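Local structure of carboxylase (5H80) at residues Leu36-Gly41 with Thr105-Gly110; Gln57-Tyr62 with Glu77-Ser82; His251-Asp256 with Ala359-Pro364; Glu268-Pro273 with Thr326-Trp331. The protein probably carries out the ATP-dependent carboxylation of biotin, as the biotin carboxylase domain of a single-chain bacterial carboxylase. All blocks are in the same frame, centred on the assembly; numbering follows the deposited sequence.

In the fold
The four contacts form two touching pairs. Contacts 1 and 2, with centres 9 Å apart, lie in one parallel sheet of the N-terminal domain, and I37 N of the first probably bonds V59 O of the second at 2.9 Å. Contacts 3 and 4, with centres 10 Å apart, lie where the ATP-grasp region meets the C-terminal part; E254 OE2 probably accepts from A272 N at 2.7 Å. Along the chain contact 2 is nested in the loop closed by contact 1, and contact 4 in that closed by contact 3. The pairs are at least about 10 Å apart between nearest atoms. Contact 4 also carries an ethanediol, probably from the crystallisation liquor, at the second subunit.

Contact 1: Leu36-Gly41 with Thr105-Gly110; sequences LIANRG and THVHPG
L36 and I37 run parallel to V107 and H108, a buried strand pairing inside the five-stranded sheet of the N-terminal biotin carboxylase domain. Three backbone bonds hold it: L36 N donates to H106 O (2.8 Å), L36 O accepts from H108 N (2.9 Å), and A38 N donates to H108 O (2.9 Å). On one face the side chains of L36 and V107 lie alongside each other. V107 has CG1 anti to its nitrogen (chi1 -180°), which turns CG2 to L36 CD2 at 4.1 Å and leaves CG1 to cover the methyl of A38. V98, A99 and L95 of helix 92-101 pack on this side, whereas I37 and H108 face helix 42-53. The strand order 3-2-1-4-5 is that of a Rossmann-like sheet, and 38-41 form the turn between its first strand and the following helix. Here the amide of N39 bridges the two segments. ND2 donates a hydrogen bond to P109 O at 2.9 Å, close to the amide plane; OD1 takes R40 N on an in-plane lone pair. A water donates to both A38 O and P109 O. G110 N bonds H108 ND1, while H108 NE2 is engaged by Q340.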
loop_
_atom_site.group_PDB
_atom_site.type_symbol
_atom_site.label_atom_id
_atom_site.label_comp_id
_atom_site.label_asym_id
_atom_site.label_seq_id
_atom_site.Cartn_x
_atom_site.Cartn_y
_atom_site.Cartn_z
ATOM N N LEU A 36 26.087 2.068 -4.601
ATOM C CA LEU A 36 26.022 3.093 -5.631
ATOM C C LEU A 36 24.913 2.799 -6.533
ATOM O O LEU A 36 24.914 1.729 -7.113
ATOM C CB LEU A 36 27.309 3.180 -6.437
ATOM C CG LEU A 36 27.399 4.037 -7.701
ATOM C CD1 LEU A 36 27.355 5.422 -7.180
ATOM C CD2 LEU A 36 28.721 3.777 -8.479
ATOM N N ILE A 37 23.995 3.759 -6.706
ATOM C CA ILE A 37 22.753 3.589 -7.521
ATOM C C ILE A 37 23.081 4.188 -8.900
ATOM O O ILE A 37 23.033 5.438 -9.118
ATOM C CB ILE A 37 21.529 4.209 -6.830
ATOM C CG1 ILE A 37 21.352 3.535 -5.443
ATOM C CG2 ILE A 37 20.240 4.129 -7.642
ATOM C CD1 ILE A 37 20.229 4.122 -4.654
ATOM N N ALA A 38 23.518 3.349 -9.835
ATOM C CA ALA A 38 23.879 3.797 -11.184
ATOM C C ALA A 38 22.653 3.990 -12.134
ATOM O O ALA A 38 22.497 3.293 -13.108
ATOM C CB ALA A 38 24.904 2.864 -11.831
ATOM N N ASN A 39 21.787 4.930 -11.777
ATOM C CA ASN A 39 20.518 5.108 -12.400
ATOM C C ASN A 39 19.871 6.417 -11.847
ATOM O O ASN A 39 20.581 7.218 -11.225
ATOM C CB ASN A 39 19.549 3.888 -12.199
ATOM C CG ASN A 39 18.682 3.640 -13.423
ATOM O OD1 ASN A 39 18.018 4.531 -13.911
ATOM N ND2 ASN A 39 18.716 2.460 -13.984
ATOM N N ARG A 40 18.627 6.676 -12.229
ATOM C CA ARG A 40 17.959 7.918 -11.855
ATOM C C ARG A 40 16.465 7.776 -11.823
ATOM O O ARG A 40 15.936 6.727 -12.226
ATOM C CB ARG A 40 18.452 9.011 -12.839
ATOM C CG ARG A 40 18.333 8.613 -14.280
ATOM C CD ARG A 40 16.985 8.881 -14.846
ATOM N NE ARG A 40 16.366 10.239 -14.604
ATOM C CZ ARG A 40 15.065 10.531 -14.807
ATOM N NH1 ARG A 40 14.553 11.740 -14.569
ATOM N NH2 ARG A 40 14.228 9.600 -15.294
ATOM N N GLY A 41 15.729 8.801 -11.362
ATOM C CA GLY A 41 14.302 8.820 -11.565
ATOM C C GLY A 41 13.641 7.838 -10.598
ATOM O O GLY A 41 14.281 7.508 -9.558
ATOM N N THR A 105 30.626 -0.367 -2.065
ATOM C CA THR A 105 30.873 -1.775 -1.998
ATOM C C THR A 105 30.084 -2.542 -3.015
ATOM O O THR A 105 30.369 -3.636 -3.320
ATOM C CB THR A 105 30.542 -2.211 -0.538
ATOM O OG1 THR A 105 29.154 -1.872 -0.258
ATOM C CG2 THR A 105 31.402 -1.397 0.378
ATOM N N HIS A 106 28.969 -1.933 -3.470
ATOM C CA HIS A 106 27.967 -2.564 -4.303
ATOM C C HIS A 106 27.542 -1.542 -5.326
ATOM O O HIS A 106 27.548 -0.326 -5.107
ATOM C CB HIS A 106 26.720 -3.021 -3.451
ATOM C CG HIS A 106 27.037 -4.114 -2.508
ATOM N ND1 HIS A 106 27.757 -3.879 -1.377
ATOM C CD2 HIS A 106 26.736 -5.437 -2.497
ATOM C CE1 HIS A 106 27.925 -5.010 -0.721
ATOM N NE2 HIS A 106 27.327 -5.970 -1.385
ATOM N N VAL A 107 27.128 -2.014 -6.507
ATOM C CA VAL A 107 26.594 -1.205 -7.585
ATOM C C VAL A 107 25.233 -1.804 -8.010
ATOM O O VAL A 107 25.159 -2.919 -8.560
ATOM C CB VAL A 107 27.504 -1.082 -8.877
ATOM C CG1 VAL A 107 26.854 -0.225 -9.919
ATOM C CG2 VAL A 107 28.788 -0.367 -8.488
ATOM N N HIS A 108 24.162 -1.043 -7.714
ATOM C CA HIS A 108 22.810 -1.335 -8.271
ATOM C C HIS A 108 22.556 -0.536 -9.597
ATOM O O HIS A 108 22.380 0.697 -9.668
ATOM C CB HIS A 108 21.656 -1.098 -7.264
ATOM C CG HIS A 108 20.448 -1.977 -7.552
ATOM N ND1 HIS A 108 20.006 -2.126 -8.822
ATOM C CD2 HIS A 108 19.550 -2.619 -6.763
ATOM C CE1 HIS A 108 18.962 -2.954 -8.836
ATOM N NE2 HIS A 108 18.632 -3.206 -7.583
ATOM N N PRO A 109 22.547 -1.293 -10.718
ATOM C CA PRO A 109 22.322 -0.644 -11.998
ATOM C C PRO A 109 20.856 -0.316 -12.401
ATOM O O PRO A 109 20.588 0.309 -13.450
ATOM C CB PRO A 109 22.893 -1.700 -12.929
ATOM C CG PRO A 109 22.478 -2.939 -12.338
ATOM C CD PRO A 109 22.567 -2.751 -10.863
ATOM N N GLY A 110 19.913 -0.555 -11.480
ATOM C CA GLY A 110 18.478 -0.540 -11.800
ATOM C C GLY A 110 18.030 -1.242 -13.051
ATOM O O GLY A 110 18.258 -2.396 -13.200
HETATM O O HOH W 1 22.687 1.105 -14.912
#

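Contact 2: Gln57-Tyr62 with Glu77-Ser82; sequences QSVAVY and EAVALS
V59 to Y62 pair in parallel register with E77 to A80, the strand axes 4.4 Å apart at their closest and inclined by 29°, and five backbone hydrogen bonds join the segments, the longest being Y62 N to V79 O (3.3 Å) and the shortest L81 N to Y62 O (2.7 Å). This is a beta-alpha-beta unit, strand 57-62, helix 70-74 and strand 77-80, at the margin of the parallel sheet. On one face V59 lies beside E77, its CG2 against both CG and the carboxylate oxygen OE1 of E77, while V59 CG1 meets V79 CG2 at 3.9 Å. The carboxylate of E77 forms a salt bridge with R34. Farther along, L81 brings CD1 up to V61 CB (3.9 Å). The other face carries A60, A78, A80 and Y62. The tyrosine ring folds back over the neighbouring strand because CG stands between the backbone N and the carbonyl carbon (chi1 60°). A80 CA then sits over one ring face, 4.0 Å from the centroid of Y62, in a CH-pi contact, and Y62 CE2 touches A78 CB at 3.8 Å. A water links Y62 OH to A78 O, donating to the carbonyl. The ring thus covers the backbone of this outermost strand with apolar surface, while its hydroxyl is satisfied through water beside a carbonyl that points out of the pairing.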
loop_
_atom_site.group_PDB
_atom_site.type_symbol
_atom_site.label_atom_id
_atom_site.label_comp_id
_atom_site.label_asym_id
_atom_site.label_seq_id
_atom_site.Cartn_x
_atom_site.Cartn_y
_atom_site.Cartn_z
ATOM N N GLN A 57 23.629 1.908 3.311
ATOM C CA GLN A 57 23.761 3.266 2.825
ATOM C C GLN A 57 23.732 3.379 1.352
ATOM O O GLN A 57 24.179 2.470 0.705
ATOM C CB GLN A 57 25.053 3.926 3.358
ATOM C CG GLN A 57 25.011 4.070 4.876
ATOM C CD GLN A 57 26.354 4.435 5.410
ATOM O OE1 GLN A 57 27.397 4.238 4.740
ATOM N NE2 GLN A 57 26.354 4.965 6.614
ATOM N N SER A 58 23.187 4.503 0.844
ATOM C CA SER A 58 23.128 4.735 -0.554
ATOM C C SER A 58 23.925 5.938 -1.021
ATOM O O SER A 58 23.920 6.992 -0.427
ATOM C CB SER A 58 21.661 4.901 -1.075
ATOM O OG SER A 58 20.953 6.015 -0.465
ATOM N N VAL A 59 24.479 5.767 -2.219
ATOM C CA VAL A 59 25.118 6.854 -2.945
ATOM C C VAL A 59 24.393 6.981 -4.293
ATOM O O VAL A 59 24.443 6.089 -5.089
ATOM C CB VAL A 59 26.652 6.579 -3.074
ATOM C CG1 VAL A 59 27.288 7.709 -3.914
ATOM C CG2 VAL A 59 27.319 6.266 -1.689
ATOM N N ALA A 60 23.759 8.102 -4.531
ATOM C CA ALA A 60 23.095 8.442 -5.810
ATOM C C ALA A 60 24.068 9.240 -6.689
ATOM O O ALA A 60 25.134 9.755 -6.170
ATOM C CB ALA A 60 21.791 9.188 -5.527
ATOM N N VAL A 61 23.759 9.280 -7.981
ATOM C CA VAL A 61 24.471 10.130 -8.918
ATOM C C VAL A 61 23.378 10.920 -9.676
ATOM O O VAL A 61 22.208 10.453 -9.914
ATOM C CB VAL A 61 25.415 9.365 -9.895
ATOM C CG1 VAL A 61 26.651 8.764 -9.191
ATOM C CG2 VAL A 61 24.671 8.277 -10.717
ATOM N N TYR A 62 23.711 12.109 -10.116
ATOM C CA TYR A 62 22.841 12.928 -10.887
ATOM C C TYR A 62 23.556 13.816 -11.897
ATOM O O TYR A 62 24.713 14.242 -11.660
ATOM C CB TYR A 62 21.885 13.832 -10.026
ATOM C CG TYR A 62 22.615 14.785 -9.122
ATOM C CD1 TYR A 62 22.655 16.119 -9.446
ATOM C CD2 TYR A 62 23.358 14.375 -7.951
ATOM C CE1 TYR A 62 23.406 17.015 -8.723
ATOM C CE2 TYR A 62 24.072 15.329 -7.151
ATOM C CZ TYR A 62 24.049 16.638 -7.564
ATOM O OH TYR A 62 24.747 17.590 -6.890
ATOM N N GLU A 77 23.763 10.068 0.276
ATOM C CA GLU A 77 24.689 11.074 -0.283
ATOM C C GLU A 77 24.539 11.023 -1.786
ATOM O O GLU A 77 24.273 9.929 -2.328
ATOM C CB GLU A 77 26.069 10.877 0.251
ATOM C CG GLU A 77 26.994 10.057 -0.571
ATOM C CD GLU A 77 28.355 9.862 0.151
ATOM O OE1 GLU A 77 28.511 8.821 0.848
ATOM O OE2 GLU A 77 29.227 10.789 0.028
ATOM N N ALA A 78 24.507 12.194 -2.422
ATOM C CA ALA A 78 24.380 12.279 -3.844
ATOM C C ALA A 78 25.583 12.973 -4.437
ATOM O O ALA A 78 25.985 14.066 -3.938
ATOM C CB ALA A 78 23.110 12.997 -4.247
ATOM N N VAL A 79 26.062 12.376 -5.550
ATOM C CA VAL A 79 27.334 12.768 -6.199
ATOM C C VAL A 79 27.080 13.298 -7.638
ATOM O O VAL A 79 26.498 12.615 -8.500
ATOM C CB VAL A 79 28.311 11.602 -6.195
ATOM C CG1 VAL A 79 29.595 11.969 -6.965
ATOM C CG2 VAL A 79 28.643 11.243 -4.752
ATOM N N ALA A 80 27.406 14.554 -7.893
ATOM C CA ALA A 80 27.151 15.128 -9.258
ATOM C C ALA A 80 28.029 14.481 -10.334
ATOM O O ALA A 80 29.232 14.353 -10.093
ATOM C CB ALA A 80 27.418 16.649 -9.210
ATOM N N LEU A 81 27.457 14.183 -11.507
ATOM C CA LEU A 81 28.208 13.593 -12.643
ATOM C C LEU A 81 28.691 14.829 -13.453
ATOM O O LEU A 81 27.983 15.787 -13.608
ATOM C CB LEU A 81 27.309 12.722 -13.536
ATOM C CG LEU A 81 26.888 11.411 -12.859
ATOM C CD1 LEU A 81 25.629 10.807 -13.459
ATOM C CD2 LEU A 81 28.063 10.455 -12.779
ATOM N N SER A 82 29.887 14.691 -14.030
ATOM C CA SER A 82 30.445 15.726 -14.938
ATOM C C SER A 82 29.965 15.578 -16.371
ATOM O O SER A 82 30.185 16.453 -17.202
ATOM C CB SER A 82 31.957 15.620 -14.909
ATOM O OG SER A 82 32.322 14.372 -15.503
HETATM O O HOH W 2 26.392 16.513 -5.006
HETATM O O HOH W 3 25.964 16.758 -12.153
#

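Contact 3: His251-Asp256 with Ala359-Pro364; sequences HLWERD and ADAAPP
A359 begins the contact with its CA 3.9 Å from H251 NE2, which also bonds O of the preceding P358. The other nitrogen, H251 ND1, takes W253 N within the ring plane, so both nitrogens are used and the imidazole is held from turning. A361 directs its methyl toward the two rings. Its carbonyl meets the indole edge: W253 NE1 donates to A361 O at 3.0 Å in a nearly straight bond (165°), the oxygen near the ring plane and the donor well above the carbonyl plane. A362 O comes close to W253 CZ2 (3.2 Å). P363 then crosses the indole face, its CA lying 3.9 Å from the centroid of the five-membered ring of W253. P364 follows on the same face; its CD is 3.4 Å from the centroid of the six-membered ring of W253, nearly on the ring normal. H251 CE1 lies 3.4 Å from the W253 plane on the opposite face, toward the rim, so both faces have neighbours. The extended, polyproline II-like run A361-P364 thus lies on the indole through CH-pi contacts, joining the loop before strand 367-374 to strand 249-256, an outermost strand of the antiparallel sheet of the ATP-grasp region.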
loop_
_atom_site.group_PDB
_atom_site.type_symbol
_atom_site.label_atom_id
_atom_site.label_comp_id
_atom_site.label_asym_id
_atom_site.label_seq_id
_atom_site.Cartn_x
_atom_site.Cartn_y
_atom_site.Cartn_z
ATOM N N HIS A 251 10.255 -18.678 -8.026
ATOM C CA HIS A 251 9.411 -17.857 -8.816
ATOM C C HIS A 251 8.413 -17.093 -7.924
ATOM O O HIS A 251 8.096 -17.506 -6.809
ATOM C CB HIS A 251 8.720 -18.579 -9.921
ATOM C CG HIS A 251 7.595 -19.484 -9.451
ATOM N ND1 HIS A 251 6.321 -19.057 -9.200
ATOM C CD2 HIS A 251 7.619 -20.788 -9.081
ATOM C CE1 HIS A 251 5.568 -20.095 -8.800
ATOM N NE2 HIS A 251 6.363 -21.104 -8.639
ATOM N N LEU A 252 8.000 -15.979 -8.435
ATOM C CA LEU A 252 6.829 -15.154 -7.914
ATOM C C LEU A 252 5.675 -15.126 -8.953
ATOM O O LEU A 252 5.064 -14.057 -9.188
ATOM C CB LEU A 252 7.225 -13.767 -7.392
ATOM C CG LEU A 252 7.983 -13.647 -6.091
ATOM C CD1 LEU A 252 7.262 -14.395 -4.949
ATOM C CD2 LEU A 252 9.344 -14.125 -6.349
ATOM N N TRP A 253 5.414 -16.258 -9.656
ATOM C CA TRP A 253 4.352 -16.390 -10.608
ATOM C C TRP A 253 4.521 -15.413 -11.784
ATOM O O TRP A 253 5.650 -15.017 -12.102
ATOM C CB TRP A 253 2.918 -16.270 -9.911
ATOM C CG TRP A 253 2.779 -17.399 -8.863
ATOM C CD1 TRP A 253 2.328 -18.668 -9.053
ATOM C CD2 TRP A 253 2.988 -17.250 -7.462
ATOM N NE1 TRP A 253 2.292 -19.333 -7.859
ATOM C CE2 TRP A 253 2.715 -18.502 -6.866
ATOM C CE3 TRP A 253 3.454 -16.165 -6.648
ATOM C CZ2 TRP A 253 2.815 -18.699 -5.461
ATOM C CZ3 TRP A 253 3.599 -16.406 -5.227
ATOM C CH2 TRP A 253 3.221 -17.602 -4.695
ATOM N N GLU A 254 3.425 -14.937 -12.337
ATOM C CA GLU A 254 3.400 -14.239 -13.578
ATOM C C GLU A 254 2.904 -12.835 -13.548
ATOM O O GLU A 254 2.122 -12.413 -12.660
ATOM C CB GLU A 254 2.658 -15.028 -14.647
ATOM C CG GLU A 254 1.154 -14.953 -14.788
ATOM C CD GLU A 254 0.349 -15.504 -13.595
ATOM O OE1 GLU A 254 0.950 -16.232 -12.789
ATOM O OE2 GLU A 254 -0.841 -15.190 -13.614
ATOM N N ARG A 255 3.104 -12.140 -14.678
ATOM C CA ARG A 255 2.489 -10.819 -14.969
ATOM C C ARG A 255 2.103 -10.771 -16.420
ATOM O O ARG A 255 2.739 -11.491 -17.246
ATOM C CB ARG A 255 3.477 -9.662 -14.760
ATOM C CG ARG A 255 3.942 -9.334 -13.393
ATOM C CD ARG A 255 5.037 -8.274 -13.286
ATOM N NE ARG A 255 6.332 -8.634 -13.862
ATOM C CZ ARG A 255 7.389 -9.019 -13.183
ATOM N NH1 ARG A 255 7.385 -9.161 -11.838
ATOM N NH2 ARG A 255 8.492 -9.250 -13.833
ATOM N N ASP A 256 1.029 -10.030 -16.720
ATOM C CA ASP A 256 0.550 -9.880 -18.079
ATOM C C ASP A 256 0.648 -8.437 -18.437
ATOM O O ASP A 256 0.015 -7.570 -17.814
ATOM C CB ASP A 256 -0.811 -10.389 -18.239
ATOM C CG ASP A 256 -1.330 -10.438 -19.692
ATOM O OD1 ASP A 256 -1.373 -9.389 -20.357
ATOM O OD2 ASP A 256 -1.730 -11.585 -20.035
ATOM N N ALA A 359 6.690 -24.956 -9.813
ATOM C CA ALA A 359 6.002 -24.289 -10.870
ATOM C C ALA A 359 4.485 -24.263 -10.681
ATOM O O ALA A 359 3.879 -23.310 -11.077
ATOM C CB ALA A 359 6.339 -24.911 -12.215
ATOM N N ASP A 360 3.887 -25.342 -10.092
ATOM C CA ASP A 360 2.400 -25.417 -9.943
ATOM C C ASP A 360 1.944 -24.927 -8.586
ATOM O O ASP A 360 0.779 -25.093 -8.243
ATOM C CB ASP A 360 1.917 -26.817 -10.118
ATOM C CG ASP A 360 2.366 -27.742 -9.067
ATOM O OD1 ASP A 360 3.242 -27.519 -8.167
ATOM O OD2 ASP A 360 1.836 -28.921 -9.197
ATOM N N ALA A 361 2.750 -24.126 -7.930
ATOM C CA ALA A 361 2.394 -23.631 -6.577
ATOM C C ALA A 361 1.136 -22.817 -6.719
ATOM O O ALA A 361 0.959 -22.012 -7.635
ATOM C CB ALA A 361 3.479 -22.804 -5.909
ATOM N N ALA A 362 0.232 -22.971 -5.757
ATOM C CA ALA A 362 -1.029 -22.269 -5.880
ATOM C C ALA A 362 -0.781 -20.746 -5.855
ATOM O O ALA A 362 0.022 -20.285 -5.002
ATOM C CB ALA A 362 -1.988 -22.650 -4.750
ATOM N N PRO A 363 -1.312 -20.014 -6.820
ATOM C CA PRO A 363 -1.047 -18.539 -6.775
ATOM C C PRO A 363 -1.767 -17.821 -5.611
ATOM O O PRO A 363 -2.842 -18.346 -5.176
ATOM C CB PRO A 363 -1.514 -18.008 -8.111
ATOM C CG PRO A 363 -1.963 -19.125 -8.961
ATOM C CD PRO A 363 -1.972 -20.420 -8.081
ATOM N N PRO A 364 -1.232 -16.687 -5.120
ATOM C CA PRO A 364 -1.857 -15.855 -4.111
ATOM C C PRO A 364 -3.295 -15.421 -4.583
ATOM O O PRO A 364 -3.573 -15.188 -5.763
ATOM C CB PRO A 364 -0.906 -14.645 -4.002
ATOM C CG PRO A 364 0.416 -15.194 -4.408
ATOM C CD PRO A 364 0.020 -16.101 -5.586
#

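Contact 4: Glu268-Pro273 with Thr326-Trp331; sequences EFAPAP and TVTEEW. With EDO (1,2-ethanediol), chain G.
A270 and P271, at the end of strand 264-270, pack on V327 and W331 of helix 325-332, a buried strand-on-helix contact made without any hydrogen bond between the two segments. The strand and helix axes approach to 7.7 Å and run in similar directions, 28° apart. W331 contributes the largest helix surface. With its CG anti to the backbone N (chi1 -179°), the indole reaches across to the strand end and lies flat over the cis peptide bond between A270 and P271. P271 N is 3.6 Å above the plane of the W331 ring, over its centre, and P271 CD lies 3.8 Å from the centroid of the five-membered ring of W331, a CH-pi contact. The two side chains cross at about a right angle, and P271 CB is 3.5 Å from W331 CZ2. The A270 methyl meets W331 CE3 at 3.4 Å and also looks toward the helix, 4.0 Å from V327 O and 4.2 Å from V327 CB. The helix follows strand 312-318 of the ATP-grasp sheet, whereas strand 264-270 pairs with strand 367-374; the indole lies between parts belonging to two antiparallel sheets, and P363 also touches it. The carboxylate of E268 is itself held by R372 and Q370, and T328 OG1 bonds R255. On another side of the helix, away from the strand, E330 OE2 accepts from ethanediol O1 (2.7 Å) and forms a salt bridge with R403. The same ethanediol bonds R430 of the second subunit.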
loop_
_atom_site.group_PDB
_atom_site.type_symbol
_atom_site.label_atom_id
_atom_site.label_comp_id
_atom_site.label_asym_id
_atom_site.label_seq_id
_atom_site.Cartn_x
_atom_site.Cartn_y
_atom_site.Cartn_z
ATOM N N GLU A 268 -0.062 -3.289 -16.617
ATOM C CA GLU A 268 0.590 -4.574 -16.333
ATOM C C GLU A 268 -0.191 -5.190 -15.184
ATOM O O GLU A 268 -0.297 -4.585 -14.130
ATOM C CB GLU A 268 2.066 -4.309 -16.020
ATOM C CG GLU A 268 2.775 -3.666 -17.257
ATOM C CD GLU A 268 3.838 -2.660 -16.928
ATOM O OE1 GLU A 268 3.581 -1.725 -16.147
ATOM O OE2 GLU A 268 4.930 -2.833 -17.488
ATOM N N PHE A 269 -0.602 -6.444 -15.341
ATOM C CA PHE A 269 -1.491 -7.156 -14.392
ATOM C C PHE A 269 -0.772 -8.341 -13.664
ATOM O O PHE A 269 0.034 -9.039 -14.208
ATOM C CB PHE A 269 -2.710 -7.641 -15.131
ATOM C CG PHE A 269 -3.520 -6.612 -15.644
ATOM C CD1 PHE A 269 -4.693 -6.263 -15.005
ATOM C CD2 PHE A 269 -3.212 -5.943 -16.825
ATOM C CE1 PHE A 269 -5.506 -5.335 -15.515
ATOM C CE2 PHE A 269 -4.098 -5.000 -17.360
ATOM C CZ PHE A 269 -5.190 -4.635 -16.649
ATOM N N ALA A 270 -1.000 -8.569 -12.344
ATOM C CA ALA A 270 -0.446 -9.756 -11.649
ATOM C C ALA A 270 -1.690 -10.153 -10.736
ATOM O O ALA A 270 -2.170 -9.299 -9.900
ATOM C CB ALA A 270 0.812 -9.536 -10.912
ATOM N N PRO A 271 -2.285 -11.320 -10.950
ATOM C CA PRO A 271 -1.996 -12.317 -11.943
ATOM C C PRO A 271 -2.359 -11.923 -13.335
ATOM O O PRO A 271 -3.025 -10.915 -13.623
ATOM C CB PRO A 271 -2.899 -13.481 -11.533
ATOM C CG PRO A 271 -4.104 -12.808 -10.922
ATOM C CD PRO A 271 -3.566 -11.608 -10.224
ATOM N N ALA A 272 -1.932 -12.756 -14.271
ATOM C CA ALA A 272 -2.539 -12.731 -15.576
ATOM C C ALA A 272 -4.046 -13.088 -15.575
ATOM O O ALA A 272 -4.314 -14.237 -15.198
ATOM C CB ALA A 272 -1.794 -13.720 -16.486
ATOM N N PRO A 273 -4.924 -12.175 -15.995
ATOM C CA PRO A 273 -6.402 -12.499 -15.919
ATOM C C PRO A 273 -6.825 -13.633 -16.776
ATOM O O PRO A 273 -6.331 -13.775 -17.917
ATOM C CB PRO A 273 -7.105 -11.193 -16.183
ATOM C CG PRO A 273 -6.050 -10.119 -16.143
ATOM C CD PRO A 273 -4.696 -10.746 -16.333
ATOM N N THR A 326 6.837 -3.902 -9.431
ATOM C CA THR A 326 5.835 -3.381 -8.409
ATOM C C THR A 326 4.500 -4.192 -8.289
ATOM O O THR A 326 3.950 -4.429 -7.118
ATOM C CB THR A 326 5.434 -1.982 -8.738
ATOM O OG1 THR A 326 4.888 -2.023 -10.041
ATOM C CG2 THR A 326 6.660 -1.016 -8.675
ATOM N N VAL A 327 3.897 -4.591 -9.375
ATOM C CA VAL A 327 2.594 -5.345 -9.305
ATOM C C VAL A 327 2.679 -6.703 -8.620
ATOM O O VAL A 327 1.785 -7.097 -7.861
ATOM C CB VAL A 327 1.866 -5.520 -10.661
ATOM C CG1 VAL A 327 1.014 -4.338 -11.014
ATOM C CG2 VAL A 327 2.813 -5.816 -11.813
ATOM N N THR A 328 3.783 -7.419 -8.847
ATOM C CA THR A 328 4.045 -8.637 -8.214
ATOM C C THR A 328 4.241 -8.421 -6.750
ATOM O O THR A 328 3.725 -9.177 -5.951
ATOM C CB THR A 328 5.358 -9.231 -8.793
ATOM O OG1 THR A 328 5.140 -9.541 -10.173
ATOM C CG2 THR A 328 5.823 -10.455 -8.073
ATOM N N GLU A 329 4.991 -7.379 -6.407
ATOM C CA GLU A 329 5.181 -7.001 -4.971
ATOM C C GLU A 329 3.829 -6.872 -4.292
ATOM O O GLU A 329 3.648 -7.408 -3.188
ATOM C CB GLU A 329 5.994 -5.664 -4.906
ATOM C CG GLU A 329 7.471 -5.893 -5.260
ATOM C CD GLU A 329 8.368 -4.693 -4.858
ATOM O OE1 GLU A 329 7.859 -3.563 -4.810
ATOM O OE2 GLU A 329 9.540 -4.892 -4.564
ATOM N N GLU A 330 2.907 -6.120 -4.819
ATOM C CA GLU A 330 1.657 -5.845 -4.095
ATOM C C GLU A 330 0.716 -7.082 -4.132
ATOM O O GLU A 330 0.002 -7.366 -3.099
ATOM C CB GLU A 330 1.030 -4.577 -4.656
ATOM C CG GLU A 330 1.743 -3.226 -4.460
ATOM C CD GLU A 330 2.113 -3.002 -3.108
ATOM O OE1 GLU A 330 1.205 -3.086 -2.222
ATOM O OE2 GLU A 330 3.280 -2.876 -2.827
ATOM N N TRP A 331 0.605 -7.761 -5.274
ATOM C CA TRP A 331 -0.112 -9.024 -5.332
ATOM C C TRP A 331 0.421 -10.060 -4.318
ATOM O O TRP A 331 -0.392 -10.666 -3.555
ATOM C CB TRP A 331 -0.122 -9.588 -6.766
ATOM C CG TRP A 331 -0.850 -10.864 -6.926
ATOM C CD1 TRP A 331 -2.059 -11.266 -6.293
ATOM C CD2 TRP A 331 -0.453 -11.921 -7.725
ATOM N NE1 TRP A 331 -2.411 -12.502 -6.719
ATOM C CE2 TRP A 331 -1.466 -12.924 -7.647
ATOM C CE3 TRP A 331 0.625 -12.109 -8.648
ATOM C CZ2 TRP A 331 -1.417 -14.087 -8.389
ATOM C CZ3 TRP A 331 0.704 -13.279 -9.313
ATOM C CH2 TRP A 331 -0.327 -14.308 -9.193
HETATM C C1 EDO G . 6.037 -3.419 -1.026
HETATM O O1 EDO G . 4.826 -4.198 -1.031
HETATM C C2 EDO G . 7.277 -4.182 -0.685
HETATM O O2 EDO G . 6.931 -4.781 0.582
#